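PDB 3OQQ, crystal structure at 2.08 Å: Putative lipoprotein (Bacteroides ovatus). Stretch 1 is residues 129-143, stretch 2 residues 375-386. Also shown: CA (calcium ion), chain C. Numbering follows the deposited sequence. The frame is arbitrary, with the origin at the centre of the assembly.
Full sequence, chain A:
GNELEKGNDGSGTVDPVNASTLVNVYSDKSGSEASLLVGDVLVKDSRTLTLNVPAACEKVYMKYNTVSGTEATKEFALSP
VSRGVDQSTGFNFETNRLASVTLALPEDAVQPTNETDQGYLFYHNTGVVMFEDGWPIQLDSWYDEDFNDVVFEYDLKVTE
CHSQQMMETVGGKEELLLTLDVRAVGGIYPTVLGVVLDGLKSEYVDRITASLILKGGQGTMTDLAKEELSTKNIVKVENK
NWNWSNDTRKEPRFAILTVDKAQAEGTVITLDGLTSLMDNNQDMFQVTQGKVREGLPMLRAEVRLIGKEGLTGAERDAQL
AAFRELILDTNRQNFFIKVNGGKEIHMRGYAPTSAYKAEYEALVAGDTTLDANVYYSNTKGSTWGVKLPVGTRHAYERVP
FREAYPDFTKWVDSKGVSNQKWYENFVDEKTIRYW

Stretch 1 129-143: VMFEDGWPIQLDSWY
Stretch 2, residues 375-386: YYSNTKGSTWGV

Residues 129-143 and 375-386 are joined by a short antiparallel strand pairing that gives way to a loop contact centred on the buried indole of Trp 384, together covering 891 Å² summed over both sides.

The strands, 129-131 and 385-386, are extended. Met 130 and Val 386 form the hydrogen-bonded pair, CA atoms 5.4 Å apart: Met 130 N donates to Val 386 O (2.9 Å) and Val 386 N to Met 130 O (3.0 Å). Phe 131 and Gly 385 follow as the non-hydrogen-bonded pair, their CA atoms 4.3 Å apart, and the ladder ends with Glu 132 N donating to Trp 384 O at 2.7 Å. Met 130 (selenomethionine; chi1 m, chi2 t) and Val 386 (chi1 m) share one face of the sheet, with Met 130 CB 4.0 Å from Val 386 CG2. On the other face the Phe 131 ring, chi1 -94°, lies across Gly 385, its CD1 3.8 Å from Gly 385 CA. A CB on Gly 385 would clash with Phe 131 CE1, so glycine permits this close approach.

Past the strand, Glu 132 CB points toward stretch 2, but its carboxylate leads away and binds calcium through OE1 (2.5 Å) and OE2 (2.2 Å).

Trp 384 (chi1 -83°, chi2 -93°) brings its indole into the loop of stretch 1, where NE1 donates to Ile 137 O at 3.0 Å. Trp 135 (chi1 t, chi2 79°), preceding the cis peptide bond to Pro 136, packs on one face: its CB sits 3.6 Å from the centroid of the Trp 384 five-membered ring, and its five-membered ring stands edge-on to the Trp 384 six-membered ring, planes at 90° and centroids 4.7 Å apart. Tyr 376 (phi/psi 44/55, chi1 m) in turn presents its edge to the Trp 135 face, with Tyr 376 CD1 3.5 Å from Trp 135 CE2.

Over the opposite face of Trp 384 lies Gln 138, with chi1 -144° and chi2 t. Its amide suits this position by both donating and accepting: NE2 donates to Thr 383 O (2.6 Å), while Ser 382 OG donates to Gln 138 OE1 (2.8 Å). Ser 382 (chi1 p) also places CB 3.6 Å from the centroid of the Trp 142 five-membered ring.

In a type I turn from Asn 378 to Gly 381, Asn 378 OD1 accepts from Lys 380 N and Ser 382 N, both at 3.0 Å. At the exposed margin, Lys 380 NZ makes a long salt bridge to Asp 140 OD1 (3.9 Å).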

ATOM      1  N   VAL A 129      -0.626   2.664  -6.082  1.00 18.76           N
ATOM      2  CA  VAL A 129      -0.722   4.096  -5.873  1.00 18.99           C
ATOM      3  C   VAL A 129      -0.360   4.764  -7.175  1.00 20.87           C
ATOM      4  O   VAL A 129       0.659   4.431  -7.791  1.00 18.52           O
ATOM      5  CB  VAL A 129       0.143   4.591  -4.695  1.00 23.35           C
ATOM      6  CG1 VAL A 129       0.063   6.103  -4.572  1.00 23.27           C
ATOM      7  CG2 VAL A 129      -0.291   3.938  -3.392  1.00 23.56           C
HETATM    8  N   MSE A 130      -1.204   5.707  -7.596  1.00 16.35           N
HETATM    9  CA  MSE A 130      -0.995   6.443  -8.835  1.00 14.77           C
HETATM   10  C   MSE A 130      -1.013   7.902  -8.560  1.00 19.53           C
HETATM   11  O   MSE A 130      -2.023   8.415  -8.111  1.00 19.42           O
HETATM   12  CB  MSE A 130      -2.056   6.064  -9.877  1.00 15.02           C
HETATM   13  CG  MSE A 130      -1.943   4.625 -10.298  1.00 18.51           C
HETATM   14 SE   MSE A 130      -3.036   4.294 -11.852  0.75 23.25          SE
HETATM   15  CE  MSE A 130      -2.881   2.378 -11.831  1.00 19.53           C
ATOM     16  N   PHE A 131       0.094   8.588  -8.885  1.00 17.23           N
ATOM     17  CA  PHE A 131       0.224  10.016  -8.626  1.00 15.82           C
ATOM     18  C   PHE A 131       0.410  10.840  -9.861  1.00 20.58           C
ATOM     19  O   PHE A 131       1.010  10.382 -10.828  1.00 19.98           O
ATOM     20  CB  PHE A 131       1.447  10.271  -7.728  1.00 15.54           C
ATOM     21  CG  PHE A 131       1.128  10.328  -6.276  1.00 16.60           C
ATOM     22  CD1 PHE A 131       0.530  11.461  -5.719  1.00 19.63           C
ATOM     23  CD2 PHE A 131       1.451   9.267  -5.436  1.00 17.08           C
ATOM     24  CE1 PHE A 131       0.255  11.519  -4.354  1.00 19.73           C
ATOM     25  CE2 PHE A 131       1.138   9.318  -4.072  1.00 18.69           C
ATOM     26  CZ  PHE A 131       0.555  10.442  -3.543  1.00 16.71           C
ATOM     27  N   GLU A 132      -0.061  12.095  -9.780  1.00 18.46           N
ATOM     28  CA  GLU A 132       0.161  13.214 -10.693  1.00 17.62           C
ATOM     29  C   GLU A 132       1.283  14.037 -10.049  1.00 22.15           C
ATOM     30  O   GLU A 132       1.306  14.167  -8.828  1.00 21.38           O
ATOM     31  CB  GLU A 132      -1.126  14.031 -10.917  1.00 18.84           C
ATOM     32  CG  GLU A 132      -1.887  13.612 -12.175  1.00 13.68           C
ATOM     33  CD  GLU A 132      -1.058  13.711 -13.443  1.00 27.61           C
ATOM     34  OE1 GLU A 132      -0.653  14.843 -13.784  1.00 23.18           O
ATOM     35  OE2 GLU A 132      -0.790  12.667 -14.084  1.00 19.49           O
ATOM     36  N   ASP A 133       2.216  14.557 -10.834  1.00 21.29           N
ATOM     37  CA  ASP A 133       3.376  15.269 -10.303  1.00 21.96           C
ATOM     38  C   ASP A 133       3.300  16.791 -10.384  1.00 27.86           C
ATOM     39  O   ASP A 133       4.279  17.457 -10.060  1.00 30.41           O
ATOM     40  CB  ASP A 133       4.643  14.804 -11.057  1.00 22.72           C
ATOM     41  CG  ASP A 133       4.630  14.987 -12.574  1.00 31.82           C
ATOM     42  OD1 ASP A 133       3.845  15.836 -13.076  1.00 30.84           O
ATOM     43  OD2 ASP A 133       5.349  14.239 -13.264  1.00 36.35           O
ATOM     44  N   GLY A 134       2.195  17.327 -10.867  1.00 24.35           N
ATOM     45  CA  GLY A 134       2.072  18.752 -11.150  1.00 22.68           C
ATOM     46  C   GLY A 134       1.586  19.676 -10.063  1.00 26.68           C
ATOM     47  O   GLY A 134       1.631  20.893 -10.273  1.00 27.84           O
ATOM     48  N   TRP A 135       1.107  19.137  -8.911  1.00 20.81           N
ATOM     49  CA  TRP A 135       0.618  19.944  -7.784  1.00 21.82           C
ATOM     50  C   TRP A 135       1.539  21.165  -7.549  1.00 27.96           C
ATOM     51  O   TRP A 135       2.752  20.979  -7.523  1.00 27.30           O
ATOM     52  CB  TRP A 135       0.510  19.079  -6.489  1.00 20.32           C
ATOM     53  CG  TRP A 135       0.096  19.856  -5.278  1.00 21.77           C
ATOM     54  CD1 TRP A 135      -1.175  20.258  -4.961  1.00 25.09           C
ATOM     55  CD2 TRP A 135       0.969  20.503  -4.337  1.00 21.76           C
ATOM     56  NE1 TRP A 135      -1.150  21.054  -3.832  1.00 24.79           N
ATOM     57  CE2 TRP A 135       0.154  21.219  -3.432  1.00 26.41           C
ATOM     58  CE3 TRP A 135       2.359  20.473  -4.115  1.00 23.40           C
ATOM     59  CZ2 TRP A 135       0.691  21.945  -2.356  1.00 26.73           C
ATOM     60  CZ3 TRP A 135       2.892  21.200  -3.057  1.00 25.24           C
ATOM     61  CH2 TRP A 135       2.063  21.922  -2.190  1.00 26.32           C
ATOM     62  N   PRO A 136       1.036  22.423  -7.421  1.00 26.49           N
ATOM     63  CA  PRO A 136      -0.369  22.844  -7.320  1.00 26.66           C
ATOM     64  C   PRO A 136      -1.071  23.103  -8.663  1.00 29.48           C
ATOM     65  O   PRO A 136      -2.158  23.659  -8.644  1.00 29.26           O
ATOM     66  CB  PRO A 136      -0.260  24.127  -6.481  1.00 29.02           C
ATOM     67  CG  PRO A 136       1.025  24.720  -6.917  1.00 33.31           C
ATOM     68  CD  PRO A 136       1.946  23.556  -7.144  1.00 28.02           C
ATOM     69  N   ILE A 137      -0.498  22.659  -9.802  1.00 25.78           N
ATOM     70  CA  ILE A 137      -1.096  22.832 -11.127  1.00 26.05           C
ATOM     71  C   ILE A 137      -1.840  21.553 -11.540  1.00 30.41           C
ATOM     72  O   ILE A 137      -1.337  20.442 -11.317  1.00 29.42           O
ATOM     73  CB  ILE A 137      -0.034  23.245 -12.188  1.00 29.67           C
ATOM     74  CG1 ILE A 137       0.650  24.573 -11.788  1.00 30.69           C
ATOM     75  CG2 ILE A 137      -0.667  23.345 -13.621  1.00 29.23           C
ATOM     76  CD1 ILE A 137       1.913  24.861 -12.535  1.00 43.99           C
ATOM     77  N   GLN A 138      -3.020  21.723 -12.148  1.00 27.70           N
ATOM     78  CA  GLN A 138      -3.877  20.632 -12.625  1.00 28.24           C
ATOM     79  C   GLN A 138      -4.870  21.121 -13.658  1.00 33.49           C
ATOM     80  O   GLN A 138      -5.311  22.268 -13.583  1.00 34.22           O
ATOM     81  CB  GLN A 138      -4.657  20.019 -11.460  1.00 29.16           C
ATOM     82  CG  GLN A 138      -4.861  18.505 -11.584  1.00 38.49           C
ATOM     83  CD  GLN A 138      -5.427  17.888 -10.317  1.00 37.48           C
ATOM     84  OE1 GLN A 138      -6.099  18.542  -9.521  1.00 32.25           O
ATOM     85  NE2 GLN A 138      -5.251  16.594 -10.153  1.00 25.47           N
ATOM     86  N   LEU A 139      -5.267  20.249 -14.598  1.00 30.19           N
ATOM     87  CA  LEU A 139      -6.305  20.608 -15.561  1.00 31.80           C
ATOM     88  C   LEU A 139      -7.628  20.802 -14.809  1.00 36.96           C
ATOM     89  O   LEU A 139      -7.843  20.113 -13.807  1.00 34.15           O
ATOM     90  CB  LEU A 139      -6.455  19.492 -16.634  1.00 31.56           C
ATOM     91  CG  LEU A 139      -5.341  19.371 -17.672  1.00 36.00           C
ATOM     92  CD1 LEU A 139      -5.323  17.979 -18.300  1.00 35.51           C
ATOM     93  CD2 LEU A 139      -5.459  20.455 -18.744  1.00 38.03           C
ATOM     94  N   ASP A 140      -8.518  21.715 -15.277  1.00 37.66           N
ATOM     95  CA  ASP A 140      -9.847  21.886 -14.657  1.00 38.92           C
ATOM     96  C   ASP A 140     -10.529  20.522 -14.616  1.00 39.92           C
ATOM     97  O   ASP A 140     -10.976  20.095 -13.548  1.00 39.86           O
ATOM     98  CB  ASP A 140     -10.713  22.929 -15.395  1.00 43.25           C
ATOM     99  CG  ASP A 140     -10.384  24.373 -15.063  1.00 64.61           C
ATOM    100  OD1 ASP A 140     -10.103  24.665 -13.868  1.00 65.03           O
ATOM    101  OD2 ASP A 140     -10.448  25.224 -15.986  1.00 76.27           O
ATOM    102  N   SER A 141     -10.484  19.778 -15.744  1.00 34.09           N
ATOM    103  CA  SER A 141     -10.970  18.389 -15.765  1.00 32.49           C
ATOM    104  C   SER A 141      -9.771  17.570 -15.328  1.00 34.02           C
ATOM    105  O   SER A 141      -8.989  17.088 -16.157  1.00 33.19           O
ATOM    106  CB  SER A 141     -11.507  17.997 -17.140  1.00 35.05           C
ATOM    107  OG  SER A 141     -12.545  18.878 -17.534  1.00 44.37           O
ATOM    108  N   TRP A 142      -9.547  17.538 -14.002  1.00 28.64           N
ATOM    109  CA  TRP A 142      -8.377  16.910 -13.400  1.00 26.69           C
ATOM    110  C   TRP A 142      -8.207  15.443 -13.805  1.00 29.62           C
ATOM    111  O   TRP A 142      -7.086  14.972 -13.869  1.00 28.75           O
ATOM    112  CB  TRP A 142      -8.389  17.073 -11.874  1.00 24.42           C
ATOM    113  CG  TRP A 142      -9.547  16.422 -11.176  1.00 24.26           C
ATOM    114  CD1 TRP A 142     -10.703  17.025 -10.772  1.00 27.41           C
ATOM    115  CD2 TRP A 142      -9.602  15.069 -10.687  1.00 22.37           C
ATOM    116  NE1 TRP A 142     -11.472  16.136 -10.060  1.00 26.55           N
ATOM    117  CE2 TRP A 142     -10.826  14.923 -10.002  1.00 25.66           C
ATOM    118  CE3 TRP A 142      -8.725  13.963 -10.760  1.00 22.69           C
ATOM    119  CZ2 TRP A 142     -11.211  13.717  -9.403  1.00 23.46           C
ATOM    120  CZ3 TRP A 142      -9.114  12.758 -10.186  1.00 23.25           C
ATOM    121  CH2 TRP A 142     -10.354  12.638  -9.536  1.00 24.24           C
ATOM    122  N   TYR A 143      -9.289  14.752 -14.160  1.00 27.10           N
ATOM    123  CA  TYR A 143      -9.202  13.344 -14.560  1.00 25.72           C
ATOM    124  C   TYR A 143      -8.837  13.205 -16.061  1.00 27.02           C
ATOM    125  O   TYR A 143      -8.862  12.111 -16.595  1.00 26.55           O
ATOM    126  CB  TYR A 143     -10.487  12.592 -14.198  1.00 27.65           C
ATOM    127  CG  TYR A 143     -11.728  13.450 -14.248  1.00 30.10           C
ATOM    128  CD1 TYR A 143     -12.209  13.949 -15.457  1.00 31.93           C
ATOM    129  CD2 TYR A 143     -12.434  13.753 -13.090  1.00 32.12           C
ATOM    130  CE1 TYR A 143     -13.367  14.726 -15.510  1.00 32.68           C
ATOM    131  CE2 TYR A 143     -13.597  14.521 -13.134  1.00 34.86           C
ATOM    132  CZ  TYR A 143     -14.059  15.006 -14.346  1.00 41.64           C
ATOM    133  OH  TYR A 143     -15.180  15.800 -14.383  1.00 50.77           O
ATOM    134  N   TYR A 375      -6.417  19.137   2.509  1.00 24.35           N
ATOM    135  CA  TYR A 375      -5.033  18.982   2.014  1.00 22.29           C
ATOM    136  C   TYR A 375      -4.998  18.508   0.559  1.00 23.58           C
ATOM    137  O   TYR A 375      -5.775  17.628   0.196  1.00 21.79           O
ATOM    138  CB  TYR A 375      -4.251  17.963   2.852  1.00 21.49           C
ATOM    139  CG  TYR A 375      -3.895  18.396   4.252  1.00 20.97           C
ATOM    140  CD1 TYR A 375      -3.031  19.463   4.471  1.00 22.83           C
ATOM    141  CD2 TYR A 375      -4.316  17.661   5.355  1.00 21.10           C
ATOM    142  CE1 TYR A 375      -2.660  19.841   5.763  1.00 24.92           C
ATOM    143  CE2 TYR A 375      -3.931  18.012   6.651  1.00 22.31           C
ATOM    144  CZ  TYR A 375      -3.085  19.089   6.847  1.00 30.58           C
ATOM    145  OH  TYR A 375      -2.696  19.423   8.122  1.00 37.12           O
ATOM    146  N   TYR A 376      -4.058  19.051  -0.240  1.00 18.91           N
ATOM    147  CA  TYR A 376      -3.792  18.670  -1.625  1.00 18.49           C
ATOM    148  C   TYR A 376      -5.074  18.483  -2.489  1.00 25.02           C
ATOM    149  O   TYR A 376      -5.261  17.453  -3.146  1.00 25.71           O
ATOM    150  CB  TYR A 376      -2.935  17.393  -1.634  1.00 17.39           C
ATOM    151  CG  TYR A 376      -1.541  17.618  -1.085  1.00 16.57           C
ATOM    152  CD1 TYR A 376      -0.552  18.221  -1.860  1.00 17.82           C
ATOM    153  CD2 TYR A 376      -1.209  17.225   0.210  1.00 16.98           C
ATOM    154  CE1 TYR A 376       0.738  18.424  -1.361  1.00 16.23           C
ATOM    155  CE2 TYR A 376       0.072  17.434   0.726  1.00 17.92           C
ATOM    156  CZ  TYR A 376       1.045  18.024  -0.066  1.00 24.98           C
ATOM    157  OH  TYR A 376       2.313  18.196   0.439  1.00 24.30           O
ATOM    158  N   SER A 377      -5.929  19.506  -2.537  1.00 22.97           N
ATOM    159  CA  SER A 377      -7.153  19.388  -3.335  1.00 22.90           C
ATOM    160  C   SER A 377      -7.541  20.702  -3.910  1.00 27.79           C
ATOM    161  O   SER A 377      -7.497  21.691  -3.179  1.00 27.28           O
ATOM    162  CB  SER A 377      -8.290  18.850  -2.476  1.00 25.47           C
ATOM    163  OG  SER A 377      -9.443  18.590  -3.253  1.00 31.42           O
ATOM    164  N   ASN A 378      -7.966  20.742  -5.208  1.00 25.47           N
ATOM    165  CA  ASN A 378      -8.405  22.022  -5.774  1.00 27.20           C
ATOM    166  C   ASN A 378      -9.787  22.381  -5.172  1.00 34.41           C
ATOM    167  O   ASN A 378     -10.335  21.590  -4.395  1.00 34.51           O
ATOM    168  CB  ASN A 378      -8.359  22.053  -7.329  1.00 26.92           C
ATOM    169  CG  ASN A 378      -9.473  21.359  -8.088  1.00 41.05           C
ATOM    170  OD1 ASN A 378     -10.407  20.775  -7.523  1.00 33.97           O
ATOM    171  ND2 ASN A 378      -9.352  21.343  -9.403  1.00 31.64           N
ATOM    172  N   THR A 379     -10.332  23.565  -5.490  1.00 33.83           N
ATOM    173  CA  THR A 379     -11.593  24.035  -4.897  1.00 36.02           C
ATOM    174  C   THR A 379     -12.817  23.186  -5.321  1.00 44.29           C
ATOM    175  O   THR A 379     -13.881  23.291  -4.687  1.00 44.67           O
ATOM    176  CB  THR A 379     -11.826  25.520  -5.211  1.00 41.76           C
ATOM    177  OG1 THR A 379     -11.807  25.693  -6.627  1.00 42.61           O
ATOM    178  CG2 THR A 379     -10.789  26.415  -4.567  1.00 39.09           C
ATOM    179  N   LYS A 380     -12.640  22.300  -6.332  1.00 41.76           N
ATOM    180  CA  LYS A 380     -13.705  21.432  -6.838  1.00 41.71           C
ATOM    181  C   LYS A 380     -13.507  19.942  -6.417  1.00 41.99           C
ATOM    182  O   LYS A 380     -14.076  19.042  -7.034  1.00 40.50           O
ATOM    183  CB  LYS A 380     -13.815  21.578  -8.365  1.00 45.33           C
ATOM    184  CG  LYS A 380     -14.207  22.998  -8.808  1.00 54.43           C
ATOM    185  CD  LYS A 380     -14.440  23.099 -10.313  1.00 68.00           C
ATOM    186  CE  LYS A 380     -13.167  23.222 -11.122  1.00 82.06           C
ATOM    187  NZ  LYS A 380     -13.411  22.976 -12.571  1.00 91.33           N
ATOM    188  N   GLY A 381     -12.751  19.717  -5.334  1.00 35.57           N
ATOM    189  CA  GLY A 381     -12.528  18.398  -4.745  1.00 32.57           C
ATOM    190  C   GLY A 381     -11.632  17.457  -5.518  1.00 32.27           C
ATOM    191  O   GLY A 381     -11.783  16.233  -5.410  1.00 30.39           O
ATOM    192  N   SER A 382     -10.667  18.015  -6.268  1.00 26.35           N
ATOM    193  CA  SER A 382      -9.736  17.200  -7.052  1.00 24.29           C
ATOM    194  C   SER A 382      -8.726  16.485  -6.182  1.00 25.59           C
ATOM    195  O   SER A 382      -8.581  16.793  -4.998  1.00 23.42           O
ATOM    196  CB  SER A 382      -8.976  18.066  -8.050  1.00 25.33           C
ATOM    197  OG  SER A 382      -7.919  18.776  -7.427  1.00 24.60           O
ATOM    198  N   THR A 383      -8.013  15.543  -6.794  1.00 22.05           N
ATOM    199  CA  THR A 383      -6.896  14.850  -6.169  1.00 20.95           C
ATOM    200  C   THR A 383      -5.738  14.762  -7.168  1.00 23.21           C
ATOM    201  O   THR A 383      -5.961  14.794  -8.381  1.00 18.84           O
ATOM    202  CB  THR A 383      -7.285  13.461  -5.608  1.00 21.90           C
ATOM    203  OG1 THR A 383      -6.161  12.965  -4.869  1.00 21.14           O
ATOM    204  CG2 THR A 383      -7.672  12.465  -6.700  1.00 17.60           C
ATOM    205  N   TRP A 384      -4.503  14.668  -6.634  1.00 21.67           N
ATOM    206  CA  TRP A 384      -3.283  14.471  -7.401  1.00 21.21           C
ATOM    207  C   TRP A 384      -2.791  13.032  -7.207  1.00 23.84           C
ATOM    208  O   TRP A 384      -1.741  12.690  -7.718  1.00 22.83           O
ATOM    209  CB  TRP A 384      -2.176  15.475  -7.009  1.00 19.91           C
ATOM    210  CG  TRP A 384      -2.297  16.800  -7.691  1.00 21.16           C
ATOM    211  CD1 TRP A 384      -1.696  17.187  -8.857  1.00 23.71           C
ATOM    212  CD2 TRP A 384      -3.104  17.914  -7.262  1.00 21.46           C
ATOM    213  NE1 TRP A 384      -2.067  18.481  -9.171  1.00 22.95           N
ATOM    214  CE2 TRP A 384      -2.912  18.957  -8.199  1.00 24.38           C
ATOM    215  CE3 TRP A 384      -3.991  18.119  -6.184  1.00 22.41           C
ATOM    216  CZ2 TRP A 384      -3.525  20.201  -8.064  1.00 24.15           C
ATOM    217  CZ3 TRP A 384      -4.597  19.355  -6.052  1.00 24.61           C
ATOM    218  CH2 TRP A 384      -4.372  20.375  -6.992  1.00 25.91           C
ATOM    219  N   GLY A 385      -3.561  12.215  -6.489  1.00 20.54           N
ATOM    220  CA  GLY A 385      -3.225  10.814  -6.257  1.00 19.67           C
ATOM    221  C   GLY A 385      -4.409   9.945  -5.888  1.00 21.53           C
ATOM    222  O   GLY A 385      -5.323  10.391  -5.188  1.00 19.65           O
ATOM    223  N   VAL A 386      -4.369   8.672  -6.314  1.00 18.48           N
ATOM    224  CA  VAL A 386      -5.408   7.678  -6.018  1.00 18.32           C
ATOM    225  C   VAL A 386      -4.762   6.354  -5.580  1.00 23.43           C
ATOM    226  O   VAL A 386      -3.658   6.020  -6.007  1.00 20.69           O
ATOM    227  CB  VAL A 386      -6.411   7.471  -7.196  1.00 22.28           C
ATOM    228  CG1 VAL A 386      -7.319   8.688  -7.373  1.00 21.86           C
ATOM    229  CG2 VAL A 386      -5.700   7.134  -8.507  1.00 22.19           C
TER
HETATM  230 CA    CA C 458       0.630  13.582 -15.487  1.00 20.66          CA
HETATM  231  O   HOH W   1       1.712  15.699 -15.329  1.00 21.04           O
HETATM  232  O   HOH W   2       2.277  13.716 -17.172  1.00 18.14           O
HETATM  233  O   HOH W   3      -1.042  14.446 -17.005  1.00 17.06           O